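Local atomic coordinates of HIAXHD3 (Humicola insolens, PDB entry 3ZXK), a protein that removes arabinofuranose side chains from arabinoxylan, as an exo-acting family 43 arabinofuranosidase whose active site has been engineered to add endo-xylanase activity. Residues Y204-R209 with E214-S219. Sequence-based numbering, arbitrary orientation.
Sequences YILVTR and EYVLRS
Y204 and R218, a non-hydrogen-bonded pair of the antiparallel hairpin, run side by side and point the same way. The aliphatic part of R218 covers one face of the tyrosine ring, with CG 4.0 Å from its centroid, a CH-pi contact shifted toward the rim. V216 CG2 instead meets the ring at its edge, 3.8 Å from Y204 CD2. Beyond the ring the guanidinium turns 71° out of its plane, and R218 NH1 hydrogen-bonds to D285 O while Y204 OH hydrogen-bonds to G286 O.

On the same face, E214 bends at chi2 (79°), which folds its carboxylate back across the partner strand. E214 OE2 lies 3.4 Å from L206 CB and E214 OE1 3.3 Å from T208 CB, both side chains being crossed at about a right angle; OE1 also accepts a weak hydrogen bond from Q249 N.

The opposite face carries I205, V207, Y215 and L217. V207 splits its branches, CG1 against L217 CD1 (3.9 Å) and CG2 against Y215 CB. At the turn end, Y215 OH sits over a face of the R209 guanidinium but is hydrogen-bonded to Q189 OE1, while R209 NE forms a salt bridge with D212.

Two reciprocal backbone bond pairs, I205 with L217 and V207 with Y215, hold the strands in register. This hairpin forms part of one antiparallel blade of the GH43 five-bladed beta-propeller: strand 192-199 flanks 202-209, strand 228-232 flanks 213-219, and T208 approaches the bound arabinofuranose.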
ATOM      1  N   TYR A 204      -7.651  25.492  -2.015  1.00  5.05           N
ATOM      2  CA  TYR A 204      -7.463  24.682  -3.202  1.00  5.44           C
ATOM      3  C   TYR A 204      -7.924  23.258  -2.929  1.00  5.28           C
ATOM      4  O   TYR A 204      -7.728  22.699  -1.830  1.00  5.99           O
ATOM      5  CB  TYR A 204      -5.990  24.667  -3.627  1.00  5.24           C
ATOM      6  CG  TYR A 204      -5.439  26.021  -4.033  1.00  5.20           C
ATOM      7  CD1 TYR A 204      -5.011  26.924  -3.080  1.00  5.60           C
ATOM      8  CD2 TYR A 204      -5.351  26.401  -5.386  1.00  5.57           C
ATOM      9  CE1 TYR A 204      -4.509  28.161  -3.434  1.00  5.91           C
ATOM     10  CE2 TYR A 204      -4.823  27.640  -5.756  1.00  5.66           C
ATOM     11  CZ  TYR A 204      -4.441  28.535  -4.757  1.00  5.92           C
ATOM     12  OH  TYR A 204      -3.918  29.768  -5.046  1.00  6.72           O
ATOM     13  N   ILE A 205      -8.464  22.637  -3.966  1.00  4.83           N
ATOM     14  CA  ILE A 205      -8.773  21.209  -3.909  1.00  4.55           C
ATOM     15  C   ILE A 205      -8.202  20.592  -5.175  1.00  5.09           C
ATOM     16  O   ILE A 205      -8.442  21.090  -6.269  1.00  6.57           O
ATOM     17  CB  ILE A 205     -10.300  20.919  -3.815  1.00  5.22           C
ATOM     18  CG1 ILE A 205     -10.894  21.534  -2.541  1.00  5.88           C
ATOM     19  CG2 ILE A 205     -10.539  19.413  -3.847  1.00  5.22           C
ATOM     20  CD1 ILE A 205     -12.407  21.564  -2.502  1.00  5.82           C
ATOM     21  N   LEU A 206      -7.412  19.539  -5.029  1.00  4.77           N
ATOM     22  CA  LEU A 206      -6.956  18.772  -6.176  1.00  5.27           C
ATOM     23  C   LEU A 206      -7.889  17.602  -6.389  1.00  5.13           C
ATOM     24  O   LEU A 206      -8.229  16.893  -5.431  1.00  5.06           O
ATOM     25  CB  LEU A 206      -5.543  18.241  -5.931  1.00  6.17           C
ATOM     26  CG  LEU A 206      -4.445  18.938  -6.721  1.00  8.70           C
ATOM     27  CD1 LEU A 206      -4.298  20.387  -6.253  1.00  8.99           C
ATOM     28  CD2 LEU A 206      -3.137  18.144  -6.582  1.00 10.16           C
ATOM     29  N   VAL A 207      -8.295  17.391  -7.637  1.00  5.56           N
ATOM     30  CA  VAL A 207      -9.135  16.240  -7.997  1.00  5.71           C
ATOM     31  C   VAL A 207      -8.589  15.554  -9.238  1.00  5.90           C
ATOM     32  O   VAL A 207      -7.885  16.184 -10.028  1.00  6.35           O
ATOM     33  CB  VAL A 207     -10.633  16.634  -8.223  1.00  5.82           C
ATOM     34  CG1 VAL A 207     -11.244  17.272  -6.982  1.00  7.59           C
ATOM     35  CG2 VAL A 207     -10.787  17.616  -9.402  1.00  6.45           C
ATOM     36  N   THR A 208      -8.911  14.276  -9.388  1.00  6.49           N
ATOM     37  CA  THR A 208      -8.553  13.519 -10.578  1.00  6.95           C
ATOM     38  C   THR A 208      -9.772  13.243 -11.429  1.00  7.33           C
ATOM     39  O   THR A 208     -10.869  13.000 -10.896  1.00  6.79           O
ATOM     40  CB  THR A 208      -7.824  12.184 -10.238  1.00  7.99           C
ATOM     41  OG1 THR A 208      -7.369  11.530 -11.439  1.00  9.38           O
ATOM     42  CG2 THR A 208      -8.725  11.207  -9.494  1.00  8.43           C
ATOM     43  N   ARG A 209      -9.557  13.245 -12.748  1.00  7.44           N
ATOM     44  CA  ARG A 209     -10.492  12.633 -13.679  1.00  8.35           C
ATOM     45  C   ARG A 209      -9.942  11.222 -13.986  1.00  9.05           C
ATOM     46  O   ARG A 209      -8.908  11.085 -14.659  1.00  8.98           O
ATOM     47  CB  ARG A 209     -10.618  13.463 -14.951  1.00 10.06           C
ATOM     48  CG  ARG A 209     -11.602  12.816 -15.920  1.00 12.84           C
ATOM     49  CD  ARG A 209     -11.605  13.480 -17.279  1.00 16.40           C
ATOM     50  NE  ARG A 209     -10.348  13.282 -18.008  1.00 20.73           N
ATOM     51  CZ  ARG A 209     -10.084  13.848 -19.178  1.00 24.04           C
ATOM     52  NH1 ARG A 209     -10.994  14.630 -19.746  1.00 26.34           N
ATOM     53  NH2 ARG A 209      -8.925  13.628 -19.784  1.00 25.16           N
ATOM     54  N   GLU A 214      -5.483  15.400 -13.768  1.00  6.54           N
ATOM     55  CA  GLU A 214      -5.620  16.037 -12.461  1.00  6.39           C
ATOM     56  C   GLU A 214      -6.028  17.498 -12.694  1.00  6.50           C
ATOM     57  O   GLU A 214      -5.436  18.166 -13.544  1.00  7.09           O
ATOM     58  CB  GLU A 214      -4.309  15.984 -11.694  1.00  6.94           C
ATOM     59  CG  GLU A 214      -4.428  16.449 -10.239  1.00  6.52           C
ATOM     60  CD  GLU A 214      -5.014  15.365  -9.314  1.00  7.19           C
ATOM     61  OE1 GLU A 214      -5.337  14.260  -9.796  1.00  8.00           O
ATOM     62  OE2 GLU A 214      -5.173  15.629  -8.101  1.00  7.90           O
ATOM     63  N   TYR A 215      -7.046  17.951 -11.961  1.00  6.58           N
ATOM     64  CA  TYR A 215      -7.465  19.346 -11.983  1.00  6.53           C
ATOM     65  C   TYR A 215      -7.134  20.007 -10.671  1.00  6.02           C
ATOM     66  O   TYR A 215      -7.114  19.365  -9.623  1.00  6.06           O
ATOM     67  CB  TYR A 215      -8.962  19.481 -12.313  1.00  8.14           C
ATOM     68  CG  TYR A 215      -9.385  18.802 -13.609  1.00 11.28           C
ATOM     69  CD1 TYR A 215      -8.625  18.922 -14.771  1.00 13.41           C
ATOM     70  CD2 TYR A 215     -10.550  18.052 -13.667  1.00 14.09           C
ATOM     71  CE1 TYR A 215      -9.014  18.305 -15.957  1.00 15.69           C
ATOM     72  CE2 TYR A 215     -10.956  17.436 -14.841  1.00 16.57           C
ATOM     73  CZ  TYR A 215     -10.183  17.570 -15.988  1.00 17.57           C
ATOM     74  OH  TYR A 215     -10.561  16.955 -17.163  1.00 21.32           O
ATOM     75  N   VAL A 216      -6.810  21.285 -10.738  1.00  5.62           N
ATOM     76  CA  VAL A 216      -6.682  22.082  -9.532  1.00  5.27           C
ATOM     77  C   VAL A 216      -7.902  22.972  -9.422  1.00  5.40           C
ATOM     78  O   VAL A 216      -8.249  23.680 -10.371  1.00  5.53           O
ATOM     79  CB  VAL A 216      -5.326  22.849  -9.423  1.00  5.66           C
ATOM     80  CG1 VAL A 216      -4.953  23.580 -10.708  1.00  7.09           C
ATOM     81  CG2 VAL A 216      -5.363  23.802  -8.219  1.00  5.56           C
ATOM     82  N   LEU A 217      -8.606  22.883  -8.300  1.00  4.88           N
ATOM     83  CA  LEU A 217      -9.757  23.764  -8.051  1.00  5.33           C
ATOM     84  C   LEU A 217      -9.368  24.831  -7.036  1.00  5.37           C
ATOM     85  O   LEU A 217      -8.628  24.536  -6.107  1.00  5.43           O
ATOM     86  CB  LEU A 217     -10.946  22.978  -7.491  1.00  5.79           C
ATOM     87  CG  LEU A 217     -11.233  21.612  -8.097  1.00  6.68           C
ATOM     88  CD1 LEU A 217     -12.431  20.992  -7.399  1.00  7.02           C
ATOM     89  CD2 LEU A 217     -11.439  21.747  -9.579  1.00  7.41           C
ATOM     90  N   ARG A 218      -9.894  26.044  -7.200  1.00  5.27           N
ATOM     91  CA  ARG A 218      -9.646  27.140  -6.255  1.00  5.09           C
ATOM     92  C   ARG A 218     -10.971  27.825  -5.918  1.00  5.52           C
ATOM     93  O   ARG A 218     -11.817  28.082  -6.808  1.00  6.34           O
ATOM     94  CB  ARG A 218      -8.650  28.151  -6.833  1.00  5.66           C
ATOM     95  CG  ARG A 218      -8.167  29.205  -5.822  1.00  6.90           C
ATOM     96  CD  ARG A 218      -7.171  30.152  -6.461  1.00  8.62           C
ATOM     97  NE  ARG A 218      -7.852  31.093  -7.354  1.00 10.64           N
ATOM     98  CZ  ARG A 218      -7.218  31.983  -8.114  1.00 11.46           C
ATOM     99  NH1 ARG A 218      -5.887  32.044  -8.077  1.00 11.99           N
ATOM    100  NH2 ARG A 218      -7.904  32.813  -8.890  1.00 14.63           N
ATOM    101  N   SER A 219     -11.136  28.156  -4.644  1.00  5.71           N
ATOM    102  CA  SER A 219     -12.397  28.749  -4.183  1.00  6.27           C
ATOM    103  C   SER A 219     -12.516  30.153  -4.761  1.00  7.34           C
ATOM    104  O   SER A 219     -11.580  30.956  -4.658  1.00  7.70           O
ATOM    105  CB  SER A 219     -12.418  28.851  -2.670  1.00  7.10           C
ATOM    106  OG  SER A 219     -13.537  29.623  -2.268  1.00  7.15           O
TER